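Long-range contacts in tailspike protein (Acinetobacter phage vB_ApiP_P1, PDB 6E1R), which probably binds and degrades the surface polysaccharide of its Acinetobacter host, as a homotrimeric beta-helical tailspike hydrolase of the phage tail: residues T180-T185 / Y206-N211; G233-R238 / M266-S271; V470-G475 / A485-L490. All blocks are in the same frame, centred on the assembly; numbering follows the deposited sequence.

Contact 1 of 3, residues T180-T185 / Y206-N211; sequences TAFRST and YGIDAN
Tyr206 meets Thr180 through its backbone: Tyr206 O takes a hydrogen bond from Thr180 OG1 at 2.7 Å, with the donor well above the carbonyl plane. Thr180 can give it because OG1 stands anti to its backbone N (chi1 180°). The Tyr206 ring lies nearly perpendicular to the Arg183 guanidinium, and its CD2 is 3.6 Å from Arg183 NH2. At the next residue the chain turns a corner, and Gly207 O receives a weak hydrogen bond from Ala181 N, 3.5 Å long. Ile208 then runs beside Phe182 with both side chains pointing the same way, its CG1 4.1 Å from Phe182 CD1. Branched and aromatic carbon suit this interior face, where Phe166 meets the Phe182 ring edge-to-face and Phe200 touches Ile208. Asp209 belongs to both backbone and side-chain chemistry. Its N donates to Phe182 O at 2.9 Å, while its carboxylate is modelled in a salt bridge with Arg183 NH1, at a separation too short to be trusted. The Arg183 chain bends at chi3 (-68°), which turns NE aside from the run of the chain, and one guanidinium face lies over Asp209 CB. The small Ala210 sets its CB 3.9 Å from Phe182 CB, between that residue and Ser184. Finally, Asn211 N donates to Ser184 OG at 3.0 Å in a nearly straight bond (165°). Serine suits this place because its hydroxyl can accept here and also hydrogen-bond to Gly188 O. Side-chain hydroxyls thus take up part of the pairing where regular strand bonding lapses, and the positive charges of Arg183, its placement doubtful, and of Arg238, in a long, weak ion pair, may partly offset that of the buried Asp209 carboxylate.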
loop_
_atom_site.group_PDB
_atom_site.type_symbol
_atom_site.label_atom_id
_atom_site.label_comp_id
_atom_site.label_asym_id
_atom_site.label_seq_id
_atom_site.Cartn_x
_atom_site.Cartn_y
_atom_site.Cartn_z
ATOM N N THR A 180 22.678 -19.901 13.485
ATOM C CA THR A 180 21.542 -19.118 13.022
ATOM C C THR A 180 20.675 -18.798 14.230
ATOM O O THR A 180 20.802 -19.421 15.286
ATOM C CB THR A 180 20.730 -19.859 11.951
ATOM O OG1 THR A 180 19.625 -19.045 11.540
ATOM C CG2 THR A 180 20.204 -21.177 12.490
ATOM N N ALA A 181 19.789 -17.818 14.062
ATOM C CA ALA A 181 18.888 -17.466 15.153
ATOM C C ALA A 181 17.761 -18.477 15.311
ATOM O O ALA A 181 17.322 -18.737 16.437
ATOM C CB ALA A 181 18.312 -16.066 14.933
ATOM N N PHE A 182 17.284 -19.056 14.209
ATOM C CA PHE A 182 16.175 -19.999 14.246
ATOM C C PHE A 182 16.384 -21.086 13.202
ATOM O O PHE A 182 16.892 -20.821 12.108
ATOM C CB PHE A 182 14.832 -19.301 13.993
ATOM C CG PHE A 182 14.475 -18.278 15.030
ATOM C CD1 PHE A 182 14.855 -16.954 14.877
ATOM C CD2 PHE A 182 13.756 -18.638 16.156
ATOM C CE1 PHE A 182 14.529 -16.009 15.831
ATOM C CE2 PHE A 182 13.427 -17.697 17.112
ATOM C CZ PHE A 182 13.813 -16.381 16.949
ATOM N N ARG A 183 15.983 -22.307 13.547
ATOM C CA ARG A 183 15.948 -23.413 12.603
ATOM C C ARG A 183 14.794 -24.326 12.984
ATOM O O ARG A 183 14.417 -24.414 14.156
ATOM C CB ARG A 183 17.262 -24.202 12.581
ATOM C CG ARG A 183 17.508 -24.942 11.274
ATOM C CD ARG A 183 18.854 -25.646 11.270
ATOM N NE ARG A 183 19.969 -24.704 11.261
ATOM C CZ ARG A 183 20.535 -24.225 10.158
ATOM N NH1 ARG A 183 20.084 -24.593 8.968
ATOM N NH2 ARG A 183 21.547 -23.372 10.248
ATOM N N SER A 184 14.233 -25.004 11.987
ATOM C CA SER A 184 13.051 -25.832 12.176
ATOM C C SER A 184 13.421 -27.309 12.132
ATOM O O SER A 184 14.214 -27.737 11.287
ATOM C CB SER A 184 11.993 -25.537 11.108
ATOM O OG SER A 184 11.436 -24.248 11.285
ATOM N N THR A 185 12.846 -28.079 13.051
ATOM C CA THR A 185 12.965 -29.531 13.036
ATOM C C THR A 185 11.787 -30.109 12.263
ATOM O O THR A 185 10.628 -29.844 12.603
ATOM C CB THR A 185 13.009 -30.095 14.456
ATOM O OG1 THR A 185 11.901 -29.591 15.211
ATOM C CG2 THR A 185 14.309 -29.711 15.144
ATOM N N TYR A 206 22.863 -17.941 8.642
ATOM C CA TYR A 206 21.509 -17.594 8.236
ATOM C C TYR A 206 20.887 -16.724 9.315
ATOM O O TYR A 206 21.016 -17.026 10.505
ATOM C CB TYR A 206 20.648 -18.844 8.016
ATOM C CG TYR A 206 21.244 -19.851 7.063
ATOM C CD1 TYR A 206 21.112 -19.701 5.690
ATOM C CD2 TYR A 206 21.932 -20.958 7.539
ATOM C CE1 TYR A 206 21.654 -20.622 4.818
ATOM C CE2 TYR A 206 22.476 -21.886 6.676
ATOM C CZ TYR A 206 22.335 -21.713 5.317
ATOM O OH TYR A 206 22.878 -22.638 4.456
ATOM N N GLY A 207 20.229 -15.645 8.904
ATOM C CA GLY A 207 19.501 -14.830 9.855
ATOM C C GLY A 207 18.371 -15.621 10.478
ATOM O O GLY A 207 18.285 -15.744 11.704
ATOM N N ILE A 208 17.494 -16.162 9.634
ATOM C CA ILE A 208 16.413 -17.045 10.060
ATOM C C ILE A 208 16.373 -18.225 9.099
ATOM O O ILE A 208 16.176 -18.036 7.893
ATOM C CB ILE A 208 15.049 -16.335 10.088
ATOM C CG1 ILE A 208 15.048 -15.208 11.122
ATOM C CG2 ILE A 208 13.939 -17.331 10.384
ATOM C CD1 ILE A 208 13.739 -14.454 11.196
ATOM N N ASP A 209 16.564 -19.436 9.622
ATOM C CA ASP A 209 16.499 -20.633 8.794
ATOM C C ASP A 209 15.359 -21.536 9.247
ATOM O O ASP A 209 15.534 -22.753 9.379
ATOM C CB ASP A 209 17.830 -21.387 8.824
ATOM C CG ASP A 209 17.974 -22.361 7.667
ATOM O OD1 ASP A 209 17.025 -22.474 6.859
ATOM O OD2 ASP A 209 19.033 -23.013 7.563
ATOM N N ALA A 210 14.193 -20.951 9.497
ATOM C CA ALA A 210 13.021 -21.676 9.966
ATOM C C ALA A 210 11.859 -21.456 9.006
ATOM O O ALA A 210 11.875 -20.553 8.166
ATOM C CB ALA A 210 12.636 -21.239 11.386
ATOM N N ASN A 211 10.833 -22.294 9.145
ATOM C CA ASN A 211 9.653 -22.228 8.283
ATOM C C ASN A 211 8.713 -21.171 8.851
ATOM O O ASN A 211 7.914 -21.445 9.750
ATOM C CB ASN A 211 8.980 -23.593 8.195
ATOM C CG ASN A 211 7.996 -23.687 7.043
ATOM O OD1 ASN A 211 7.902 -22.781 6.218
ATOM N ND2 ASN A 211 7.259 -24.792 6.983
#

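Contact 2 of 3, residues G233-R238 / M266-S271; sequences GFKAIR and MIEWDS
Phe234 and Met266, a selenomethionine, approach each other obliquely, the methyl CE coming to the ring edge near its plane, 3.6 Å from Phe234 CE2. The selenium lies 5.1 Å from the ring centroid, a Met-aromatic contact in which SE sits off to one side of the ring. A bend at chi2 (59°) swings SE back toward the 233-238 segment, and the unbranched selenoether chain also fits against Ala236, whose CB is 3.7 Å from Met266 CG. Elsewhere the side chains of Lys235 and Glu268 cross to form a salt bridge: Lys235 NZ donates to Glu268 OE1 at 2.7 Å, meeting that oxygen almost in line with its C–O bond. Glutamate suits the place because its chain, extended beyond CG, carries OE1 across to the ammonium; Lys235 NZ has a second acidic partner in Asp264. Arg238 runs beside Glu268 in the same direction with its guanidinium nearly perpendicular to the carboxylate, its NE 4.1 Å from Glu268 OE1, beyond a salt bridge, though the opposite charges may still attract. Turned to the opposite face, Ile237 and Ile267 make an apolar contact, CB to CG2 at 4.1 Å, and Trp276 packs on both. Ile237 N to Met266 O (3.0 Å) and Glu268 N to Ile237 O (2.9 Å) knit the backbones into parallel register: isoleucine lies on isoleucine, arginine beside glutamate, as between successive coils of a parallel beta-helix.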
loop_
_atom_site.group_PDB
_atom_site.type_symbol
_atom_site.label_atom_id
_atom_site.label_comp_id
_atom_site.label_asym_id
_atom_site.label_seq_id
_atom_site.Cartn_x
_atom_site.Cartn_y
_atom_site.Cartn_z
ATOM N N GLY A 233 29.337 -17.111 4.275
ATOM C CA GLY A 233 28.216 -16.458 3.627
ATOM C C GLY A 233 27.153 -16.083 4.638
ATOM O O GLY A 233 27.078 -16.625 5.742
ATOM N N PHE A 234 26.310 -15.128 4.254
ATOM C CA PHE A 234 25.205 -14.686 5.095
ATOM C C PHE A 234 23.948 -14.601 4.247
ATOM O O PHE A 234 23.930 -13.904 3.227
ATOM C CB PHE A 234 25.499 -13.332 5.746
ATOM C CG PHE A 234 24.298 -12.699 6.392
ATOM C CD1 PHE A 234 23.867 -13.113 7.642
ATOM C CD2 PHE A 234 23.599 -11.688 5.751
ATOM C CE1 PHE A 234 22.762 -12.537 8.240
ATOM C CE2 PHE A 234 22.494 -11.106 6.343
ATOM C CZ PHE A 234 22.075 -11.532 7.589
ATOM N N LYS A 235 22.903 -15.298 4.676
ATOM C CA LYS A 235 21.587 -15.218 4.061
ATOM C C LYS A 235 20.600 -14.747 5.117
ATOM O O LYS A 235 20.617 -15.238 6.250
ATOM C CB LYS A 235 21.156 -16.565 3.472
ATOM C CG LYS A 235 19.764 -16.544 2.855
ATOM C CD LYS A 235 19.417 -17.868 2.197
ATOM C CE LYS A 235 20.316 -18.133 0.998
ATOM N NZ LYS A 235 20.005 -19.427 0.331
ATOM N N ALA A 236 19.749 -13.791 4.746
ATOM C CA ALA A 236 18.824 -13.213 5.711
ATOM C C ALA A 236 17.782 -14.233 6.152
ATOM O O ALA A 236 17.633 -14.512 7.347
ATOM C CB ALA A 236 18.154 -11.973 5.118
ATOM N N ILE A 237 17.047 -14.801 5.200
ATOM C CA ILE A 237 15.925 -15.682 5.501
ATOM C C ILE A 237 15.939 -16.875 4.553
ATOM O O ILE A 237 16.157 -16.723 3.346
ATOM C CB ILE A 237 14.580 -14.926 5.413
ATOM C CG1 ILE A 237 14.515 -13.833 6.482
ATOM C CG2 ILE A 237 13.403 -15.880 5.555
ATOM C CD1 ILE A 237 13.302 -12.959 6.381
ATOM N N ARG A 238 15.711 -18.064 5.111
ATOM C CA ARG A 238 15.508 -19.292 4.341
ATOM C C ARG A 238 14.363 -20.050 5.003
ATOM O O ARG A 238 14.553 -20.664 6.057
ATOM C CB ARG A 238 16.741 -20.183 4.297
ATOM C CG ARG A 238 16.533 -21.365 3.354
ATOM C CD ARG A 238 17.483 -22.520 3.632
ATOM N NE ARG A 238 18.833 -22.376 3.110
ATOM C CZ ARG A 238 19.809 -23.237 3.383
ATOM N NH1 ARG A 238 19.565 -24.278 4.169
ATOM N NH2 ARG A 238 21.020 -23.064 2.874
HETATM N N MSE A 266 19.304 -13.451 -0.724
HETATM C CA MSE A 266 19.133 -12.863 0.597
HETATM C C MSE A 266 17.924 -13.473 1.297
HETATM O O MSE A 266 17.991 -13.845 2.467
HETATM C CB MSE A 266 18.979 -11.344 0.489
HETATM C CG MSE A 266 19.108 -10.602 1.810
HETATM SE SE MSE A 266 20.832 -10.899 2.678
HETATM C CE MSE A 266 20.922 -9.255 3.723
ATOM N N ILE A 267 16.819 -13.577 0.564
ATOM C CA ILE A 267 15.575 -14.143 1.069
ATOM C C ILE A 267 15.181 -15.305 0.169
ATOM O O ILE A 267 15.258 -15.202 -1.060
ATOM C CB ILE A 267 14.454 -13.086 1.131
ATOM C CG1 ILE A 267 14.914 -11.874 1.943
ATOM C CG2 ILE A 267 13.189 -13.679 1.731
ATOM C CD1 ILE A 267 13.925 -10.731 1.951
ATOM N N GLU A 268 14.759 -16.410 0.781
ATOM C CA GLU A 268 14.425 -17.616 0.037
ATOM C C GLU A 268 13.310 -18.368 0.745
ATOM O O GLU A 268 13.339 -18.530 1.969
ATOM C CB GLU A 268 15.647 -18.529 -0.121
ATOM C CG GLU A 268 15.359 -19.835 -0.842
ATOM C CD GLU A 268 16.593 -20.704 -0.997
ATOM O OE1 GLU A 268 17.576 -20.479 -0.260
ATOM O OE2 GLU A 268 16.579 -21.612 -1.854
ATOM N N TRP A 269 12.329 -18.824 -0.031
ATOM C CA TRP A 269 11.299 -19.716 0.477
ATOM C C TRP A 269 10.760 -20.548 -0.678
ATOM O O TRP A 269 10.814 -20.131 -1.838
ATOM C CB TRP A 269 10.163 -18.956 1.177
ATOM C CG TRP A 269 9.197 -18.266 0.260
ATOM C CD1 TRP A 269 8.045 -18.786 -0.255
ATOM C CD2 TRP A 269 9.275 -16.917 -0.217
ATOM N NE1 TRP A 269 7.411 -17.852 -1.038
ATOM C CE2 TRP A 269 8.145 -16.696 -1.031
ATOM C CE3 TRP A 269 10.195 -15.879 -0.044
ATOM C CZ2 TRP A 269 7.911 -15.479 -1.669
ATOM C CZ3 TRP A 269 9.960 -14.669 -0.679
ATOM C CH2 TRP A 269 8.827 -14.481 -1.482
ATOM N N ASP A 270 10.252 -21.730 -0.351
ATOM C CA ASP A 270 9.808 -22.684 -1.362
ATOM C C ASP A 270 8.380 -23.126 -1.050
ATOM O O ASP A 270 7.627 -22.450 -0.336
ATOM C CB ASP A 270 10.781 -23.870 -1.435
ATOM C CG ASP A 270 10.910 -24.609 -0.110
ATOM O OD1 ASP A 270 10.229 -24.228 0.865
ATOM O OD2 ASP A 270 11.696 -25.577 -0.045
ATOM N N SER A 271 7.997 -24.282 -1.597
ATOM C CA SER A 271 6.700 -24.915 -1.362
ATOM C C SER A 271 5.531 -24.040 -1.802
ATOM O O SER A 271 4.411 -24.211 -1.309
ATOM C CB SER A 271 6.537 -25.314 0.109
ATOM O OG SER A 271 7.588 -26.171 0.519
#

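Contact 3 of 3, residues V470-G475 / A485-L490; sequences VNAIFG and AVYELL
Val470 and Tyr487 form a hydrogen-bonded pair in a beta hairpin whose arms are the antiparallel strands 465-474 and 484-494, in the five-stranded antiparallel sheet of the C-terminal domain. The short strand axes come within 4.7 Å, at 154° between their directions. Val470 N bonds Tyr487 O and Tyr487 N bonds Val470 O, the latter at 2.8 Å; the pair of Ala472 and Ala485 repeats the arrangement. Between them Asn471 faces Val486 as a non-hydrogen-bonded pair, and it is the side chain to follow. Its CB lies 4.2 Å from Ala485 O, at the limit of contact. CG stands anti to the backbone N (chi1 -176°), where it lies 4.1 Å from Val486 CG1. At the tip, ND2 donates to Ala485 O at 2.9 Å, with an N-H...O angle of 153°. That oxygen lies in the amide plane of Asn471, whereas ND2 is above the plane of the Ala485 carbonyl. The same oxygen also receives Ala472 N, so two donors grip it. ND2 has a further partner in Ser484 OG, and the other branch, OD1, bonds Asn550 ND2 of the second subunit. An amide therefore suits this buried place: it both donates to its own hairpin and accepts from a neighbouring chain. Across the sheet, on the Val470 and Ala472 face, the packing is apolar. The Val470 and Leu489 side chains cross, CG2 to CD1 at 4.2 Å, an apolar contact suited to a buried face, and Tyr487 is fixed at its hydroxyl by bonds to Pro517 O and Phe519 N. Ala472 CB, a small apolar group, sits at the edge of the Tyr487 ring, near its plane, 4.3 Å from Tyr487 CE1.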
loop_
_atom_site.group_PDB
_atom_site.type_symbol
_atom_site.label_atom_id
_atom_site.label_comp_id
_atom_site.label_asym_id
_atom_site.label_seq_id
_atom_site.Cartn_x
_atom_site.Cartn_y
_atom_site.Cartn_z
ATOM N N VAL A 470 -7.485 -4.511 -48.570
ATOM C CA VAL A 470 -6.521 -5.589 -48.758
ATOM C C VAL A 470 -5.276 -5.025 -49.423
ATOM O O VAL A 470 -5.363 -4.383 -50.477
ATOM C CB VAL A 470 -7.105 -6.740 -49.594
ATOM C CG1 VAL A 470 -6.100 -7.871 -49.679
ATOM C CG2 VAL A 470 -8.412 -7.227 -48.991
ATOM N N ASN A 471 -4.122 -5.268 -48.810
ATOM C CA ASN A 471 -2.828 -4.918 -49.383
ATOM C C ASN A 471 -2.094 -6.220 -49.674
ATOM O O ASN A 471 -1.596 -6.879 -48.754
ATOM C CB ASN A 471 -2.024 -4.026 -48.437
ATOM C CG ASN A 471 -0.707 -3.569 -49.040
ATOM O OD1 ASN A 471 0.192 -3.123 -48.328
ATOM N ND2 ASN A 471 -0.592 -3.667 -50.359
ATOM N N ALA A 472 -2.032 -6.591 -50.949
ATOM C CA ALA A 472 -1.349 -7.801 -51.379
ATOM C C ALA A 472 0.044 -7.446 -51.875
ATOM O O ALA A 472 0.225 -6.459 -52.595
ATOM C CB ALA A 472 -2.135 -8.517 -52.478
ATOM N N ILE A 473 1.027 -8.252 -51.480
ATOM C CA ILE A 473 2.416 -8.033 -51.854
ATOM C C ILE A 473 3.013 -9.343 -52.346
ATOM O O ILE A 473 2.490 -10.430 -52.093
ATOM C CB ILE A 473 3.255 -7.474 -50.685
ATOM C CG1 ILE A 473 3.264 -8.470 -49.523
ATOM C CG2 ILE A 473 2.727 -6.119 -50.241
ATOM C CD1 ILE A 473 4.304 -8.172 -48.472
ATOM N N PHE A 474 4.127 -9.222 -53.060
ATOM C CA PHE A 474 4.896 -10.375 -53.505
ATOM C C PHE A 474 5.853 -10.799 -52.401
ATOM O O PHE A 474 6.602 -9.973 -51.869
ATOM C CB PHE A 474 5.668 -10.047 -54.784
ATOM C CG PHE A 474 6.410 -11.215 -55.361
ATOM C CD1 PHE A 474 5.738 -12.373 -55.719
ATOM C CD2 PHE A 474 7.778 -11.155 -55.554
ATOM C CE1 PHE A 474 6.420 -13.449 -56.256
ATOM C CE2 PHE A 474 8.466 -12.227 -56.089
ATOM C CZ PHE A 474 7.786 -13.375 -56.441
ATOM N N GLY A 475 5.828 -12.084 -52.059
ATOM C CA GLY A 475 6.648 -12.581 -50.973
ATOM C C GLY A 475 5.886 -12.698 -49.670
ATOM O O GLY A 475 4.692 -13.015 -49.668
ATOM N N ALA A 485 -0.119 -3.945 -54.112
ATOM C CA ALA A 485 -1.410 -3.575 -54.672
ATOM C C ALA A 485 -2.419 -3.475 -53.540
ATOM O O ALA A 485 -2.383 -4.269 -52.596
ATOM C CB ALA A 485 -1.883 -4.588 -55.720
ATOM N N VAL A 486 -3.316 -2.497 -53.638
ATOM C CA VAL A 486 -4.336 -2.257 -52.627
ATOM C C VAL A 486 -5.705 -2.411 -53.275
ATOM O O VAL A 486 -5.898 -2.038 -54.437
ATOM C CB VAL A 486 -4.187 -0.870 -51.966
ATOM C CG1 VAL A 486 -2.868 -0.785 -51.221
ATOM C CG2 VAL A 486 -4.285 0.235 -53.001
ATOM N N TYR A 487 -6.645 -2.982 -52.528
ATOM C CA TYR A 487 -7.997 -3.218 -53.010
ATOM C C TYR A 487 -8.990 -2.761 -51.952
ATOM O O TYR A 487 -8.792 -3.000 -50.758
ATOM C CB TYR A 487 -8.223 -4.700 -53.334
ATOM C CG TYR A 487 -7.215 -5.284 -54.301
ATOM C CD1 TYR A 487 -5.987 -5.757 -53.851
ATOM C CD2 TYR A 487 -7.492 -5.375 -55.658
ATOM C CE1 TYR A 487 -5.063 -6.293 -54.725
ATOM C CE2 TYR A 487 -6.572 -5.913 -56.541
ATOM C CZ TYR A 487 -5.360 -6.370 -56.067
ATOM O OH TYR A 487 -4.439 -6.905 -56.937
ATOM N N GLU A 488 -10.058 -2.106 -52.396
ATOM C CA GLU A 488 -11.119 -1.634 -51.516
ATOM C C GLU A 488 -12.383 -2.414 -51.847
ATOM O O GLU A 488 -12.900 -2.315 -52.965
ATOM C CB GLU A 488 -11.342 -0.132 -51.693
ATOM C CG GLU A 488 -12.322 0.491 -50.713
ATOM C CD GLU A 488 -11.662 0.896 -49.405
ATOM O OE1 GLU A 488 -10.627 0.297 -49.039
ATOM O OE2 GLU A 488 -12.173 1.825 -48.744
ATOM N N LEU A 489 -12.879 -3.186 -50.881
ATOM C CA LEU A 489 -13.967 -4.124 -51.124
ATOM C C LEU A 489 -15.113 -3.869 -50.157
ATOM O O LEU A 489 -14.891 -3.703 -48.955
ATOM C CB LEU A 489 -13.486 -5.573 -50.992
ATOM C CG LEU A 489 -12.250 -5.962 -51.805
ATOM C CD1 LEU A 489 -11.801 -7.372 -51.453
ATOM C CD2 LEU A 489 -12.523 -5.837 -53.297
ATOM N N LEU A 490 -16.333 -3.847 -50.688
ATOM C CA LEU A 490 -17.550 -3.866 -49.890
ATOM C C LEU A 490 -18.124 -5.275 -49.913
ATOM O O LEU A 490 -18.339 -5.841 -50.988
ATOM C CB LEU A 490 -18.583 -2.875 -50.425
ATOM C CG LEU A 490 -18.449 -1.413 -50.008
ATOM C CD1 LEU A 490 -19.632 -0.606 -50.526
ATOM C CD2 LEU A 490 -18.328 -1.289 -48.497
#

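Overall arrangement
All three contacts are buried in this C-terminal portion of the tailspike, contacts 1 and 2 in its beta-helical body and contact 3 in the C-terminal domain, its centre about 59 Å from that of contact 2. Contacts 1 and 2 touch: segments 206-211 and 233-238 are neighbours, with probable hydrogen bonds Gly207 N to Lys235 O and Ile208 O to Arg238 N, continuing one stack of coils. Both combine apolar residues with buried or partly exposed charged ones; pairing is regular and parallel in contact 2 but irregular in contact 1, where side-chain hydroxyls take part. No other chain touches these segments. In contact 3 regular antiparallel bonds prevail, and side chains also reach neighbouring subunits of the trimer.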